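Local atomic coordinates of uncharacterized protein (Kribbella flavida, PDB entry 4GB5), a protein that is of unknown function but carries a SnoaL-like domain of the NTF2 clan, whose curved sheet and helices often enclose a ligand-binding or catalytic pocket. Residues Thr42-Ser47 and Met51-Val56. Residues are numbered along the deposited sequence; the frame is centred on the assembly and turned at random. Where two conformers were deposited one is given.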
loop_
_atom_site.group_PDB
_atom_site.type_symbol
_atom_site.label_atom_id
_atom_site.label_comp_id
_atom_site.label_asym_id
_atom_site.label_seq_id
_atom_site.Cartn_x
_atom_site.Cartn_y
_atom_site.Cartn_z
ATOM N N THR A 42 -13.921 19.756 6.054
ATOM C CA THR A 42 -13.992 20.150 4.671
ATOM C C THR A 42 -13.726 18.957 3.760
ATOM O O THR A 42 -12.787 18.207 3.996
ATOM C CB THR A 42 -12.988 21.262 4.386
ATOM O OG1 THR A 42 -13.366 22.408 5.156
ATOM C CG2 THR A 42 -13.020 21.644 2.931
ATOM N N ILE A 43 -14.586 18.761 2.762
ATOM C CA ILE A 43 -14.460 17.653 1.841
ATOM C C ILE A 43 -14.502 18.105 0.391
ATOM O O ILE A 43 -15.230 19.005 0.045
ATOM C CB ILE A 43 -15.560 16.609 2.062
ATOM C CG1 ILE A 43 -16.913 17.263 2.005
ATOM C CG2 ILE A 43 -15.393 15.937 3.410
ATOM C CD1 ILE A 43 -18.072 16.265 2.003
ATOM N N ASP A 44 -13.679 17.480 -0.439
ATOM C CA ASP A 44 -13.651 17.755 -1.848
ATOM C C ASP A 44 -13.422 16.461 -2.596
ATOM O O ASP A 44 -12.275 15.931 -2.681
ATOM C CB ASP A 44 -12.551 18.766 -2.156
ATOM C CG ASP A 44 -12.411 19.057 -3.651
ATOM O OD1 ASP A 44 -13.040 18.356 -4.480
ATOM O OD2 ASP A 44 -11.612 19.974 -3.992
ATOM N N PHE A 45 -14.503 15.927 -3.146
ATOM C CA PHE A 45 -14.443 14.725 -3.966
ATOM C C PHE A 45 -14.833 15.081 -5.392
ATOM O O PHE A 45 -15.247 14.251 -6.186
ATOM C CB PHE A 45 -15.397 13.655 -3.396
ATOM C CG PHE A 45 -15.058 13.262 -1.973
ATOM C CD1 PHE A 45 -13.887 12.581 -1.688
ATOM C CD2 PHE A 45 -15.911 13.576 -0.918
ATOM C CE1 PHE A 45 -13.555 12.228 -0.375
ATOM C CE2 PHE A 45 -15.573 13.233 0.400
ATOM C CZ PHE A 45 -14.402 12.562 0.665
ATOM N N GLU A 46 -14.713 16.354 -5.722
ATOM C CA GLU A 46 -15.207 16.861 -7.011
ATOM C C GLU A 46 -14.652 16.124 -8.227
ATOM O O GLU A 46 -15.370 15.883 -9.198
ATOM C CB GLU A 46 -14.917 18.354 -7.133
ATOM C CG GLU A 46 -15.597 18.974 -8.342
ATOM C CD GLU A 46 -15.490 20.493 -8.366
ATOM O OE1 GLU A 46 -14.606 21.063 -7.685
ATOM O OE2 GLU A 46 -16.303 21.121 -9.085
ATOM N N SER A 47 -13.373 15.761 -8.149
ATOM C CA SER A 47 -12.678 14.992 -9.193
ATOM C C SER A 47 -13.360 13.653 -9.521
ATOM O O SER A 47 -13.182 13.101 -10.611
ATOM C CB SER A 47 -11.219 14.769 -8.794
ATOM O OG SER A 47 -10.553 13.904 -9.704
HETATM N N MSE A 51 -19.300 17.206 -7.389
HETATM C CA MSE A 51 -19.826 18.039 -6.310
HETATM C C MSE A 51 -18.697 18.901 -5.820
HETATM O O MSE A 51 -17.613 18.391 -5.538
HETATM C CB MSE A 51 -20.319 17.163 -5.163
HETATM C CG MSE A 51 -21.498 16.276 -5.509
HETATM SE SE MSE A 51 -23.111 17.290 -5.894
HETATM C CE MSE A 51 -22.847 17.666 -7.791
ATOM N N PRO A 52 -18.925 20.206 -5.707
ATOM C CA PRO A 52 -17.831 21.095 -5.310
ATOM C C PRO A 52 -17.463 20.943 -3.828
ATOM O O PRO A 52 -18.235 20.367 -3.050
ATOM C CB PRO A 52 -18.409 22.484 -5.567
ATOM C CG PRO A 52 -19.886 22.298 -5.405
ATOM C CD PRO A 52 -20.174 20.943 -5.971
ATOM N N PRO A 53 -16.315 21.490 -3.433
ATOM C CA PRO A 53 -15.918 21.422 -2.026
ATOM C C PRO A 53 -16.994 21.976 -1.113
ATOM O O PRO A 53 -17.735 22.925 -1.466
ATOM C CB PRO A 53 -14.663 22.296 -1.966
ATOM C CG PRO A 53 -14.145 22.335 -3.327
ATOM C CD PRO A 53 -15.314 22.194 -4.253
HETATM N N MSE A 54 -17.119 21.359 0.050
HETATM C CA MSE A 54 -17.985 21.885 1.070
HETATM C C MSE A 54 -17.427 21.656 2.449
HETATM O O MSE A 54 -16.582 20.789 2.648
HETATM C CB MSE A 54 -19.383 21.297 0.948
HETATM C CG MSE A 54 -19.469 19.819 0.860
HETATM SE SE MSE A 54 -21.287 19.314 0.329
HETATM C CE MSE A 54 -21.127 17.422 0.722
ATOM N N THR A 55 -17.908 22.434 3.416
ATOM C CA THR A 55 -17.516 22.227 4.805
ATOM C C THR A 55 -18.797 21.828 5.494
ATOM O O THR A 55 -19.775 22.580 5.437
ATOM C CB THR A 55 -16.909 23.483 5.446
ATOM O OG1 THR A 55 -15.723 23.852 4.726
ATOM C CG2 THR A 55 -16.562 23.228 6.855
ATOM N N VAL A 56 -18.799 20.637 6.100
ATOM C CA VAL A 56 -20.022 20.021 6.588
ATOM C C VAL A 56 -19.878 19.544 8.029
ATOM O O VAL A 56 -18.788 19.201 8.466
ATOM C CB VAL A 56 -20.469 18.826 5.718
ATOM C CG1 VAL A 56 -20.709 19.295 4.272
ATOM C CG2 VAL A 56 -19.467 17.682 5.787
HETATM O O HOH W 1 -17.097 17.237 -3.034
#
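Ile43 and Met54, a selenomethionine, form the antiparallel hydrogen-bonded pair that joins the short strand 54-56 to strand 41-44. Ile43 N gives a nearly straight bond to Met54 O (2.8 Å, 169°), and Met54 N returns one to Ile43 O. Their side chains run alongside each other on one face of the sheet: CG1 of Ile43, set between its backbone N and carbonyl carbon (chi1 54°), lies by CG of Met54, while Ile43 CD1 meets the terminal Met54 CE at 3.5 Å. Tyr61 of helix 58-69 also touches Ile43, tying this buried side chain to the helix. On the other face the hydroxyls of Thr42 and Thr55 share a hydrogen bond, OG1 to OG1, of 2.8 Å. Pro53 lays its ring beside Asp44, with CG 3.5 Å from Asp44 OD2, and its CD lies 3.7 Å from Glu46 OE1. Glu46, with CG anti to the backbone N (chi1 -171°) and an extended chain, sets CB 3.1 Å from Met51 O and brings its carboxyl carbon CD to Pro52 CA. Asp44 OD1 accepts from Glu46 N (2.9 Å), closing an Asx turn that leads into helix 46-49; an alanine in place of Asp44 would probably leave the Glu46 amide without this side-chain acceptor and Pro53 CG without its carboxylate neighbour. Where direct pairing has ended, a water bridges Phe45 N and Met51 O. The whole is a β-hairpin-like connection with a short helix in its loop, adding an edge strand within the chain to the curved mixed sheet of an NTF2-like α+β fold.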